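Local atomic coordinates of secreted protein (Streptomyces lividans TK24, PDB entry 5LXZ), a protein that probably acts as a secreted copper-radical oxidase of the AA5 (galactose oxidase-like) family, with a copper ion bound at its presumed active site. Residues A[135-140]-A[189-194]; A[139-144]-A[177-182]; A[356-361]-A[414-419]; A[536-541]-A[584-589]. The protein carries 1 engineered substitution. All coordinates share one frame; numbering follows the deposited sequence.

Interaction 1: residues A[135-140]-A[189-194]; sequences GKENGK and TEDNYR. With PO4 (phosphate ion), chain F; EDO (1,2-ethanediol), chain Q.
Asp191 OD2 is gripped by two backbone amides of the 136-138 turn. Glu137 N reaches its syn lone pair at 2.9 Å, while Asn138 N comes from above the carboxylate plane at 2.8 Å and nearly straight (169°). With CG anti to its backbone N, Asp191 points this oxygen into the turn, at its backbone N-H groups, whose dipoles would be expected to stabilise the charge. Lys136 binds twice to Asn192. Its N meets Asn192 O at 2.8 Å, almost along the C=O axis, and its extended chain runs beside the Asn192 side chain so that NZ reaches OD1 from above the amide's carbonyl plane, 2.9 Å away. Asn138 ND2 donates to Tyr193 OH (3.0 Å), the hydroxyl lying near the amide plane. The other branch, OD1, accepts from Lys140 N in an Asx turn, which fixes the amide's rotation. Over one face of the Tyr193 ring sits Gly135 CA, a CH-pi contact 3.8 Å from the centroid. A water joins Glu137 OE1 to Thr189 OG1 and Glu190 O. Gly135 pairs with Tyr193 (antiparallel, non-hydrogen-bonded), where strand 132-135 ends beside strand 191-195; strand 206-210 flanks the latter's other side in the GlxA beta barrel domain.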
loop_
_atom_site.group_PDB
_atom_site.type_symbol
_atom_site.label_atom_id
_atom_site.label_comp_id
_atom_site.label_asym_id
_atom_site.label_seq_id
_atom_site.Cartn_x
_atom_site.Cartn_y
_atom_site.Cartn_z
ATOM N N GLY A 135 -24.383 3.768 16.569
ATOM C CA GLY A 135 -23.029 3.297 16.805
ATOM C C GLY A 135 -22.708 3.427 18.280
ATOM O O GLY A 135 -22.830 4.507 18.883
ATOM N N LYS A 136 -22.260 2.342 18.885
ATOM C CA LYS A 136 -22.017 2.362 20.321
ATOM C C LYS A 136 -20.849 3.274 20.701
ATOM O O LYS A 136 -20.831 3.865 21.788
ATOM C CB LYS A 136 -21.818 0.937 20.823
ATOM C CG LYS A 136 -23.102 0.155 20.691
ATOM C CD LYS A 136 -22.884 -1.310 20.993
ATOM C CE LYS A 136 -24.155 -2.101 20.784
ATOM N NZ LYS A 136 -23.946 -3.536 21.018
ATOM N N GLU A 137 -19.877 3.372 19.822
ATOM C CA GLU A 137 -18.788 4.334 19.999
ATOM C C GLU A 137 -19.114 5.677 19.361
ATOM O O GLU A 137 -18.940 6.729 19.998
ATOM C CB GLU A 137 -17.493 3.768 19.437
ATOM C CG GLU A 137 -16.279 4.639 19.628
ATOM C CD GLU A 137 -15.115 4.242 18.749
ATOM O OE1 GLU A 137 -15.334 3.890 17.568
ATOM O OE2 GLU A 137 -13.974 4.354 19.258
ATOM N N ASN A 138 -19.508 5.664 18.090
ATOM C CA ASN A 138 -19.677 6.946 17.364
ATOM C C ASN A 138 -20.933 7.735 17.705
ATOM O O ASN A 138 -20.991 8.933 17.403
ATOM C CB ASN A 138 -19.520 6.798 15.842
ATOM C CG ASN A 138 -20.560 5.891 15.203
ATOM O OD1 ASN A 138 -21.761 5.981 15.497
ATOM N ND2 ASN A 138 -20.098 4.996 14.348
ATOM N N GLY A 139 -21.933 7.097 18.288
ATOM C CA GLY A 139 -23.166 7.763 18.699
ATOM C C GLY A 139 -24.060 8.163 17.559
ATOM O O GLY A 139 -25.037 8.865 17.822
ATOM N N LYS A 140 -23.761 7.727 16.339
ATOM C CA LYS A 140 -24.509 8.159 15.146
ATOM C C LYS A 140 -25.537 7.127 14.747
ATOM O O LYS A 140 -25.327 5.929 14.908
ATOM C CB LYS A 140 -23.555 8.463 13.992
ATOM C CG LYS A 140 -22.764 9.727 14.323
ATOM C CD LYS A 140 -21.811 10.144 13.253
ATOM C CE LYS A 140 -21.051 11.344 13.738
ATOM N NZ LYS A 140 -19.971 11.646 12.800
ATOM N N THR A 189 -14.995 4.856 10.485
ATOM C CA THR A 189 -14.384 3.598 10.920
ATOM C C THR A 189 -15.491 2.630 11.292
ATOM O O THR A 189 -16.640 3.025 11.469
ATOM C CB THR A 189 -13.443 3.787 12.125
ATOM O OG1 THR A 189 -14.156 4.331 13.259
ATOM C CG2 THR A 189 -12.283 4.695 11.747
ATOM N N GLU A 190 -15.123 1.370 11.451
ATOM C CA GLU A 190 -16.061 0.359 11.889
ATOM C C GLU A 190 -16.627 0.690 13.265
ATOM O O GLU A 190 -15.904 1.133 14.162
ATOM C CB GLU A 190 -15.330 -0.965 11.985
ATOM C CG GLU A 190 -16.163 -2.151 12.448
ATOM C CD GLU A 190 -15.326 -3.387 12.663
ATOM O OE1 GLU A 190 -14.632 -3.761 11.701
ATOM O OE2 GLU A 190 -15.415 -3.987 13.773
ATOM N N ASP A 191 -17.895 0.370 13.474
ATOM C CA ASP A 191 -18.477 0.388 14.798
ATOM C C ASP A 191 -19.470 -0.774 14.934
ATOM O O ASP A 191 -19.836 -1.385 13.950
ATOM C CB ASP A 191 -19.116 1.744 15.145
ATOM C CG ASP A 191 -19.200 2.018 16.639
ATOM O OD1 ASP A 191 -18.706 1.194 17.493
ATOM O OD2 ASP A 191 -19.760 3.092 16.976
ATOM N N ASN A 192 -19.793 -1.066 16.178
ATOM C CA ASN A 192 -20.834 -1.990 16.577
ATOM C C ASN A 192 -22.047 -1.152 16.871
ATOM O O ASN A 192 -21.950 -0.132 17.611
ATOM C CB ASN A 192 -20.364 -2.757 17.815
ATOM C CG ASN A 192 -21.310 -3.814 18.286
ATOM O OD1 ASN A 192 -22.473 -3.567 18.500
ATOM N ND2 ASN A 192 -20.756 -4.989 18.585
ATOM N N TYR A 193 -23.182 -1.542 16.310
ATOM C CA TYR A 193 -24.382 -0.732 16.317
ATOM C C TYR A 193 -25.463 -1.378 17.146
ATOM O O TYR A 193 -25.747 -2.552 16.963
ATOM C CB TYR A 193 -24.914 -0.513 14.883
ATOM C CG TYR A 193 -24.052 0.475 14.148
ATOM C CD1 TYR A 193 -22.810 0.088 13.633
ATOM C CD2 TYR A 193 -24.407 1.790 14.026
ATOM C CE1 TYR A 193 -21.983 0.993 12.996
ATOM C CE2 TYR A 193 -23.585 2.718 13.412
ATOM C CZ TYR A 193 -22.362 2.323 12.888
ATOM O OH TYR A 193 -21.531 3.292 12.317
ATOM N N ARG A 194 -26.081 -0.611 18.028
ATOM C CA ARG A 194 -27.231 -1.035 18.800
ATOM C C ARG A 194 -28.474 -0.935 17.922
ATOM O O ARG A 194 -28.648 0.025 17.246
ATOM C CB ARG A 194 -27.377 -0.139 20.045
ATOM C CG ARG A 194 -28.294 -0.766 21.107
ATOM C CD ARG A 194 -28.507 0.186 22.284
ATOM N NE ARG A 194 -29.414 1.267 21.959
ATOM C CZ ARG A 194 -30.746 1.220 22.061
ATOM N NH1 ARG A 194 -31.350 0.106 22.412
ATOM N NH2 ARG A 194 -31.466 2.283 21.752
HETATM P P PO4 F . -28.742 4.881 21.999
HETATM O O1 PO4 F . -30.265 4.884 21.987
HETATM O O2 PO4 F . -28.248 3.675 21.266
HETATM O O3 PO4 F . -28.273 6.208 21.386
HETATM O O4 PO4 F . -28.259 4.861 23.401
HETATM C C1 EDO Q . -12.873 -5.706 16.720
HETATM O O1 EDO Q . -11.887 -5.026 17.492
HETATM C C2 EDO Q . -13.046 -4.887 15.461
HETATM O O2 EDO Q . -13.645 -5.565 14.361
HETATM O O HOH W 1 -14.302 2.706 15.556
HETATM O O HOH W 2 -15.676 0.442 17.691
HETATM O O HOH W 3 -17.348 4.854 13.613
#

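Interaction 2: residues A[139-144]-A[177-182]; sequences GKTFVS and EAQKSG
Val143 lays its CG2 methyl across the Gln179 chain at about a right angle, 3.4 Å from Gln179 CG. This overlap flanks an antiparallel hydrogen-bonded bridge of the GlxA beta barrel domain, between strand 141-144 and the end of strand 164-177. Two bonds define the bridge: Val143 N gives to Glu177 O at 2.8 Å (167°), and Glu177 N gives back to Val143 O at 2.9 Å. Both donors stand well above the acceptor's carbonyl plane. A CA-H...O contact from Phe142 CA to Glu177 O supplements the pair. The Phe142 ring, with CG anti to its own carbonyl carbon (chi1 -57°), meets Glu177 C at its edge and brings CD2 within 3.5 Å of Ala178 N; its CE2 lies 4.2 Å from Ala178 CB. Val143 carries CG2 anti to its carbonyl carbon, while CG1 stands anti to the backbone N, so it is the former methyl that touches Gln179. Glu177 extends its carboxylate to Tyr175 OH and Asp106 N. Beyond the bridge the segments part, and a water spans the gap: it donates to Thr141 O at 2.7 Å and accepts from both Gln179 N and Gln179 NE2, the latter also 2.7 Å away.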
loop_
_atom_site.group_PDB
_atom_site.type_symbol
_atom_site.label_atom_id
_atom_site.label_comp_id
_atom_site.label_asym_id
_atom_site.label_seq_id
_atom_site.Cartn_x
_atom_site.Cartn_y
_atom_site.Cartn_z
ATOM N N GLY A 139 -21.933 7.097 18.288
ATOM C CA GLY A 139 -23.166 7.763 18.699
ATOM C C GLY A 139 -24.060 8.163 17.559
ATOM O O GLY A 139 -25.037 8.865 17.822
ATOM N N LYS A 140 -23.761 7.727 16.339
ATOM C CA LYS A 140 -24.509 8.159 15.146
ATOM C C LYS A 140 -25.537 7.127 14.747
ATOM O O LYS A 140 -25.327 5.929 14.908
ATOM C CB LYS A 140 -23.555 8.463 13.992
ATOM C CG LYS A 140 -22.764 9.727 14.323
ATOM C CD LYS A 140 -21.811 10.144 13.253
ATOM C CE LYS A 140 -21.051 11.344 13.738
ATOM N NZ LYS A 140 -19.971 11.646 12.800
ATOM N N THR A 141 -26.666 7.593 14.215
ATOM C CA THR A 141 -27.792 6.735 13.872
ATOM C C THR A 141 -28.005 6.633 12.352
ATOM O O THR A 141 -27.882 7.616 11.631
ATOM C CB THR A 141 -29.065 7.241 14.572
ATOM O OG1 THR A 141 -28.868 7.144 15.992
ATOM C CG2 THR A 141 -30.278 6.429 14.207
ATOM N N PHE A 142 -28.336 5.431 11.925
ATOM C CA PHE A 142 -28.650 5.093 10.539
ATOM C C PHE A 142 -29.877 4.261 10.508
ATOM O O PHE A 142 -30.126 3.482 11.437
ATOM C CB PHE A 142 -27.475 4.388 9.868
ATOM C CG PHE A 142 -26.220 5.213 9.912
ATOM C CD1 PHE A 142 -25.400 5.203 11.049
ATOM C CD2 PHE A 142 -25.896 6.077 8.886
ATOM C CE1 PHE A 142 -24.306 6.008 11.115
ATOM C CE2 PHE A 142 -24.770 6.876 8.954
ATOM C CZ PHE A 142 -23.993 6.860 10.074
ATOM N N VAL A 143 -30.657 4.423 9.438
ATOM C CA VAL A 143 -31.957 3.783 9.315
ATOM C C VAL A 143 -31.994 2.865 8.105
ATOM O O VAL A 143 -31.529 3.268 7.037
ATOM C CB VAL A 143 -33.038 4.868 9.136
ATOM C CG1 VAL A 143 -34.418 4.256 9.286
ATOM C CG2 VAL A 143 -32.846 5.987 10.151
ATOM N N SER A 144 -32.549 1.667 8.246
ATOM C CA SER A 144 -32.731 0.801 7.097
ATOM C C SER A 144 -33.901 1.283 6.216
ATOM O O SER A 144 -34.835 1.894 6.708
ATOM C CB SER A 144 -32.997 -0.624 7.540
ATOM O OG SER A 144 -34.216 -0.695 8.309
ATOM N N GLU A 177 -28.960 4.254 6.058
ATOM C CA GLU A 177 -28.693 5.614 5.661
ATOM C C GLU A 177 -28.998 6.589 6.775
ATOM O O GLU A 177 -29.973 6.391 7.516
ATOM C CB GLU A 177 -29.580 5.905 4.459
ATOM C CG GLU A 177 -29.312 7.187 3.716
ATOM C CD GLU A 177 -30.107 7.202 2.422
ATOM O OE1 GLU A 177 -29.620 6.652 1.426
ATOM O OE2 GLU A 177 -31.223 7.776 2.428
ATOM N N ALA A 178 -28.255 7.672 6.845
ATOM C CA ALA A 178 -28.553 8.743 7.803
ATOM C C ALA A 178 -29.915 9.363 7.471
ATOM O O ALA A 178 -30.316 9.392 6.333
ATOM C CB ALA A 178 -27.492 9.811 7.761
ATOM N N GLN A 179 -30.578 9.857 8.497
ATOM C CA GLN A 179 -31.877 10.541 8.305
ATOM C C GLN A 179 -31.723 11.878 7.604
ATOM O O GLN A 179 -32.590 12.273 6.809
ATOM C CB GLN A 179 -32.551 10.706 9.666
ATOM C CG GLN A 179 -32.844 9.356 10.324
ATOM C CD GLN A 179 -33.105 9.445 11.813
ATOM O OE1 GLN A 179 -34.257 9.421 12.231
ATOM N NE2 GLN A 179 -32.037 9.528 12.621
ATOM N N LYS A 180 -30.629 12.569 7.870
ATOM C CA LYS A 180 -30.365 13.906 7.336
ATOM C C LYS A 180 -29.137 13.935 6.443
ATOM O O LYS A 180 -28.194 13.175 6.639
ATOM C CB LYS A 180 -30.149 14.896 8.473
ATOM C CG LYS A 180 -31.336 15.062 9.402
ATOM C CD LYS A 180 -31.116 16.238 10.340
ATOM C CE LYS A 180 -32.106 16.266 11.485
ATOM N NZ LYS A 180 -32.022 17.563 12.213
ATOM N N SER A 181 -29.143 14.859 5.489
ATOM C CA SER A 181 -28.027 15.036 4.564
ATOM C C SER A 181 -26.853 15.670 5.240
ATOM O O SER A 181 -27.008 16.412 6.210
ATOM C CB SER A 181 -28.482 15.908 3.372
ATOM O OG SER A 181 -29.511 15.239 2.684
ATOM N N GLY A 182 -25.657 15.376 4.729
ATOM C CA GLY A 182 -24.469 16.094 5.101
ATOM C C GLY A 182 -23.386 15.251 5.756
ATOM O O GLY A 182 -23.656 14.203 6.357
HETATM O O HOH W 4 -29.687 9.538 11.207
#

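Interaction 3: residues A[356-361]-A[414-419]; sequences LLPPAQ and PDDSVL
Leu357 has CG anti to its carbonyl carbon (chi1 -62°), and its chi2 of 171° sends CD1 out along the chain and leaves CD2 as the branch turned to Val418 CG2, 4.0 Å away; Val418 likewise sets CG2 anti to its own carbonyl carbon, and the two side chains cross at about a right angle. The same Val418 methyl rests 3.8 Å from Pro358 CD, so one valine branch serves both residues. Farther round the proline ring, CG presses against Asp416 O at 3.1 Å and CB lies 3.6 Å from Asp416 OD1. No hydrogen bond crosses between the segments, and Asp416 O, buried by the proline, has no polar partner in the model. The turn presenting it is braced locally: Asp415 OD1 takes Ser417 OG on its syn lone pair (2.7 Å) and Ser417 N from above the carboxylate plane (3.0 Å), the second bond making an Asx turn. Asp416 takes a positive phi of 82° in that turn, and its carboxylate is engaged by Arg539 and Lys537. The Pro358-Pro359 peptide bond is cis, and both prolines also touch strand 556-564. The contact joins two successive four-stranded blades, as expected of the kelch-type beta-propeller of galactose oxidase-like proteins.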
loop_
_atom_site.group_PDB
_atom_site.type_symbol
_atom_site.label_atom_id
_atom_site.label_comp_id
_atom_site.label_asym_id
_atom_site.label_seq_id
_atom_site.Cartn_x
_atom_site.Cartn_y
_atom_site.Cartn_z
ATOM N N LEU A 356 11.327 3.267 4.704
ATOM C CA LEU A 356 12.537 2.927 5.453
ATOM C C LEU A 356 13.645 3.758 4.816
ATOM O O LEU A 356 13.989 3.523 3.657
ATOM C CB LEU A 356 12.805 1.438 5.402
ATOM C CG LEU A 356 14.123 0.953 5.988
ATOM C CD1 LEU A 356 14.397 1.489 7.370
ATOM C CD2 LEU A 356 14.097 -0.554 6.001
ATOM N N LEU A 357 14.076 4.809 5.495
ATOM C CA LEU A 357 15.012 5.743 4.900
ATOM C C LEU A 357 16.327 5.104 4.550
ATOM O O LEU A 357 16.759 4.162 5.204
ATOM C CB LEU A 357 15.276 6.926 5.823
ATOM C CG LEU A 357 14.063 7.787 6.139
ATOM C CD1 LEU A 357 14.433 8.783 7.239
ATOM C CD2 LEU A 357 13.569 8.524 4.912
ATOM N N PRO A 358 16.982 5.632 3.504
ATOM C CA PRO A 358 18.289 5.136 3.124
ATOM C C PRO A 358 19.361 5.702 4.057
ATOM O O PRO A 358 19.256 6.880 4.423
ATOM C CB PRO A 358 18.441 5.649 1.688
ATOM C CG PRO A 358 17.610 6.839 1.589
ATOM C CD PRO A 358 16.485 6.670 2.580
ATOM N N PRO A 359 20.378 4.938 4.487
ATOM C CA PRO A 359 20.495 3.507 4.287
ATOM C C PRO A 359 19.680 2.730 5.294
ATOM O O PRO A 359 19.549 3.137 6.449
ATOM C CB PRO A 359 21.986 3.254 4.510
ATOM C CG PRO A 359 22.364 4.268 5.543
ATOM C CD PRO A 359 21.516 5.489 5.268
ATOM N N ALA A 360 19.185 1.568 4.869
ATOM C CA ALA A 360 18.349 0.722 5.693
ATOM C C ALA A 360 19.001 0.262 6.978
ATOM O O ALA A 360 18.323 -0.018 7.950
ATOM C CB ALA A 360 17.873 -0.475 4.905
ATOM N N GLN A 361 20.328 0.218 6.987
ATOM C CA GLN A 361 21.037 -0.087 8.217
ATOM C C GLN A 361 20.602 0.771 9.406
ATOM O O GLN A 361 20.650 0.297 10.544
ATOM C CB GLN A 361 22.550 0.108 8.025
ATOM C CG GLN A 361 23.188 -1.044 7.285
ATOM C CD GLN A 361 23.295 -0.865 5.772
ATOM O OE1 GLN A 361 22.544 -0.115 5.130
ATOM N NE2 GLN A 361 24.299 -1.536 5.187
ATOM N N PRO A 414 18.846 6.415 -5.561
ATOM C CA PRO A 414 20.172 5.841 -5.304
ATOM C C PRO A 414 21.235 6.734 -4.690
ATOM O O PRO A 414 22.288 6.222 -4.277
ATOM C CB PRO A 414 20.601 5.308 -6.667
ATOM C CG PRO A 414 19.823 6.062 -7.626
ATOM C CD PRO A 414 18.504 6.369 -6.986
ATOM N N ASP A 415 20.960 8.024 -4.588
ATOM C CA ASP A 415 21.849 8.946 -3.906
ATOM C C ASP A 415 21.481 9.164 -2.432
ATOM O O ASP A 415 22.028 10.053 -1.788
ATOM C CB ASP A 415 21.913 10.278 -4.648
ATOM C CG ASP A 415 20.600 11.010 -4.660
ATOM O OD1 ASP A 415 19.557 10.435 -4.271
ATOM O OD2 ASP A 415 20.586 12.190 -5.050
ATOM N N ASP A 416 20.522 8.378 -1.920
ATOM C CA ASP A 416 20.000 8.468 -0.541
ATOM C C ASP A 416 18.953 9.546 -0.345
ATOM O O ASP A 416 18.421 9.693 0.782
ATOM C CB ASP A 416 21.057 8.565 0.539
ATOM C CG ASP A 416 22.000 7.412 0.548
ATOM O OD1 ASP A 416 21.625 6.292 0.158
ATOM O OD2 ASP A 416 23.160 7.588 1.012
ATOM N N SER A 417 18.603 10.279 -1.383
ATOM C CA SER A 417 17.413 11.108 -1.326
ATOM C C SER A 417 16.136 10.279 -1.445
ATOM O O SER A 417 16.167 9.129 -1.869
ATOM C CB SER A 417 17.472 12.224 -2.370
ATOM O OG SER A 417 17.291 11.785 -3.676
ATOM N N VAL A 418 15.042 10.858 -0.989
ATOM C CA VAL A 418 13.723 10.282 -1.141
ATOM C C VAL A 418 12.856 11.278 -1.894
ATOM O O VAL A 418 12.668 12.398 -1.456
ATOM C CB VAL A 418 13.075 9.933 0.201
ATOM C CG1 VAL A 418 11.702 9.276 -0.023
ATOM C CG2 VAL A 418 13.974 8.989 0.988
ATOM N N LEU A 419 12.314 10.884 -3.010
ATOM C CA LEU A 419 11.389 11.695 -3.780
ATOM C C LEU A 419 10.000 11.595 -3.214
ATOM O O LEU A 419 9.443 10.485 -3.198
ATOM C CB LEU A 419 11.399 11.296 -5.250
ATOM C CG LEU A 419 10.475 12.031 -6.201
ATOM C CD1 LEU A 419 10.808 13.503 -6.298
ATOM C CD2 LEU A 419 10.477 11.354 -7.572
#

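Interaction 4: residues A[536-541]-A[584-589]; sequences KKVRLI and YMMFVT. With EDO (1,2-ethanediol), chain K.
A classic beta bulge opens this antiparallel strand pair of the galactose oxidase-like Early set domain: Lys536 and Lys537 both face Thr589, whose O accepts Lys536 N at 2.8 Å and Lys537 N at 3.2 Å, each in the carbonyl plane. Beyond it the pairing is regular, with the strand segments running 163° apart in direction. Arg539 N and Phe587 O bond at 2.9 Å nearly along the C=O axis, the reciprocal bond matches it, and Ile541 N to Met585 O closes to 2.7 Å. On one face Leu540 crosses Tyr584 at about a right angle, CG lying 3.6 Å from Tyr584 CB and CD2 over one face of the ring. Val538 CG1 meets Met586 CG at 3.9 Å, and its CG2 lies alongside Val588 CG1. On the other face, which also carries Arg539, Ile541 CD1 approaches Phe587 CD2 at 3.8 Å. The Arg539 chain bends at chi2 (-67°), curling NH1 back to Val538 O while Lys537 CB lies over one face of the guanidinium, toward its rim; an ethanediol, probably from the crystallisation liquor, lies at its edge. The charged ends of Arg539 and Lys537 go to Asp416. Strand 535-541 lies between strands 582-590 and 556-564, and strand 582-590 is flanked on its other side by strand 599-603, each antiparallel to its neighbour.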
loop_
_atom_site.group_PDB
_atom_site.type_symbol
_atom_site.label_atom_id
_atom_site.label_comp_id
_atom_site.label_asym_id
_atom_site.label_seq_id
_atom_site.Cartn_x
_atom_site.Cartn_y
_atom_site.Cartn_z
ATOM N N LYS A 536 31.665 6.926 -4.561
ATOM C CA LYS A 536 31.574 7.218 -3.147
ATOM C C LYS A 536 30.565 6.376 -2.395
ATOM O O LYS A 536 30.694 6.208 -1.182
ATOM C CB LYS A 536 31.228 8.688 -2.903
ATOM C CG LYS A 536 32.306 9.649 -3.360
ATOM C CD LYS A 536 33.656 9.488 -2.647
ATOM C CE LYS A 536 33.588 9.811 -1.178
ATOM N NZ LYS A 536 34.972 10.092 -0.679
ATOM N N LYS A 537 29.550 5.887 -3.105
ATOM C CA LYS A 537 28.452 5.143 -2.480
ATOM C C LYS A 537 28.073 3.998 -3.369
ATOM O O LYS A 537 28.003 4.147 -4.577
ATOM C CB LYS A 537 27.210 6.009 -2.330
ATOM C CG LYS A 537 27.276 7.072 -1.273
ATOM C CD LYS A 537 25.966 7.828 -1.259
ATOM C CE LYS A 537 26.038 8.984 -0.319
ATOM N NZ LYS A 537 24.781 9.741 -0.453
ATOM N N VAL A 538 27.790 2.857 -2.749
ATOM C CA VAL A 538 27.207 1.734 -3.461
ATOM C C VAL A 538 25.933 1.392 -2.678
ATOM O O VAL A 538 25.970 1.242 -1.448
ATOM C CB VAL A 538 28.165 0.534 -3.501
ATOM C CG1 VAL A 538 27.554 -0.680 -4.194
ATOM C CG2 VAL A 538 29.456 0.940 -4.227
ATOM N N ARG A 539 24.835 1.232 -3.397
ATOM C CA ARG A 539 23.543 0.939 -2.790
ATOM C C ARG A 539 22.895 -0.249 -3.483
ATOM O O ARG A 539 22.843 -0.313 -4.721
ATOM C CB ARG A 539 22.638 2.168 -2.907
ATOM C CG ARG A 539 23.090 3.393 -2.158
ATOM C CD ARG A 539 23.033 3.150 -0.661
ATOM N NE ARG A 539 23.507 4.295 0.128
ATOM C CZ ARG A 539 24.740 4.428 0.610
ATOM N NH1 ARG A 539 25.693 3.552 0.358
ATOM N NH2 ARG A 539 25.038 5.513 1.326
ATOM N N LEU A 540 22.384 -1.160 -2.663
ATOM C CA LEU A 540 21.581 -2.261 -3.119
ATOM C C LEU A 540 20.132 -1.916 -2.813
ATOM O O LEU A 540 19.789 -1.750 -1.653
ATOM C CB LEU A 540 22.022 -3.476 -2.369
ATOM C CG LEU A 540 21.988 -4.798 -2.980
ATOM C CD1 LEU A 540 22.700 -4.885 -4.333
ATOM C CD2 LEU A 540 22.507 -5.856 -1.993
ATOM N N ILE A 541 19.328 -1.694 -3.844
ATOM C CA ILE A 541 17.968 -1.175 -3.662
ATOM C C ILE A 541 16.978 -2.222 -4.106
ATOM O O ILE A 541 16.994 -2.672 -5.265
ATOM C CB ILE A 541 17.756 0.133 -4.419
ATOM C CG1 ILE A 541 18.878 1.101 -4.054
ATOM C CG2 ILE A 541 16.367 0.663 -4.094
ATOM C CD1 ILE A 541 18.685 2.506 -4.538
ATOM N N TYR A 584 17.915 -7.312 -6.343
ATOM C CA TYR A 584 18.160 -5.944 -6.038
ATOM C C TYR A 584 18.782 -5.246 -7.229
ATOM O O TYR A 584 19.545 -5.847 -7.990
ATOM C CB TYR A 584 19.155 -5.808 -4.909
ATOM C CG TYR A 584 18.665 -6.244 -3.545
ATOM C CD1 TYR A 584 18.652 -7.590 -3.199
ATOM C CD2 TYR A 584 18.208 -5.323 -2.615
ATOM C CE1 TYR A 584 18.188 -7.996 -1.971
ATOM C CE2 TYR A 584 17.758 -5.724 -1.374
ATOM C CZ TYR A 584 17.722 -7.051 -1.052
ATOM O OH TYR A 584 17.286 -7.436 0.202
ATOM N N MET A 585 18.497 -3.949 -7.342
ATOM C CA MET A 585 19.275 -3.037 -8.176
ATOM C C MET A 585 20.510 -2.587 -7.454
ATOM O O MET A 585 20.417 -2.084 -6.334
ATOM C CB MET A 585 18.465 -1.828 -8.539
ATOM C CG MET A 585 17.346 -2.085 -9.529
ATOM S SD MET A 585 16.348 -0.625 -9.858
ATOM C CE MET A 585 15.413 -0.430 -8.340
ATOM N N MET A 586 21.697 -2.709 -8.066
ATOM C CA MET A 586 22.883 -2.139 -7.484
ATOM C C MET A 586 23.268 -0.893 -8.255
ATOM O O MET A 586 23.542 -0.960 -9.460
ATOM C CB MET A 586 24.052 -3.117 -7.444
ATOM C CG MET A 586 25.156 -2.602 -6.524
ATOM S SD MET A 586 26.628 -3.614 -6.607
ATOM C CE MET A 586 27.355 -3.079 -8.148
ATOM N N PHE A 587 23.318 0.215 -7.546
ATOM C CA PHE A 587 23.714 1.510 -8.105
ATOM C C PHE A 587 25.028 1.939 -7.459
ATOM O O PHE A 587 25.234 1.785 -6.243
ATOM C CB PHE A 587 22.694 2.604 -7.767
ATOM C CG PHE A 587 21.390 2.495 -8.490
ATOM C CD1 PHE A 587 21.182 3.119 -9.708
ATOM C CD2 PHE A 587 20.296 1.831 -7.892
ATOM C CE1 PHE A 587 19.933 3.071 -10.340
ATOM C CE2 PHE A 587 19.078 1.787 -8.523
ATOM C CZ PHE A 587 18.871 2.429 -9.699
ATOM N N VAL A 588 25.904 2.555 -8.254
ATOM C CA VAL A 588 27.079 3.210 -7.691
ATOM C C VAL A 588 26.940 4.690 -7.958
ATOM O O VAL A 588 26.496 5.079 -9.052
ATOM C CB VAL A 588 28.402 2.614 -8.224
ATOM C CG1 VAL A 588 28.378 1.099 -8.025
ATOM C CG2 VAL A 588 28.678 2.963 -9.689
ATOM N N THR A 589 27.318 5.512 -7.006
ATOM C CA THR A 589 27.164 6.937 -7.154
ATOM C C THR A 589 28.509 7.596 -6.907
ATOM O O THR A 589 29.230 7.222 -5.970
ATOM C CB THR A 589 26.089 7.421 -6.179
ATOM O OG1 THR A 589 24.834 6.801 -6.553
ATOM C CG2 THR A 589 25.900 8.880 -6.239
HETATM C C1 EDO K . 28.622 3.435 2.445
HETATM O O1 EDO K . 27.782 4.566 2.212
HETATM C C2 EDO K . 29.405 2.984 1.201
HETATM O O2 EDO K . 28.566 2.537 0.099
#

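How the interactions relate
The four contacts fall into two pairs on opposite sides of the chain's centre. Interactions 1 and 2 share Gly139 and Lys140, have centres about 12 Å apart and belong to one curled sheet; Tyr193 CE2 and Phe142 CD1 pack across them at 3.9 Å. Interactions 3 and 4 have centres about 11 Å apart and join propeller to Early set domain: Asp416 OD1 forms a salt bridge with Arg539 NE at 2.7 Å, its OD2 another with Lys537 NZ at 3.1 Å, and Pro414 CB packs on Phe587 CG. Centres of interactions 1 and 4 stand about 50 Å apart. None contributes a ligand to either copper site, that of Tyr248, Tyr460, His461 and His548 or that of Asp53 and Glu101.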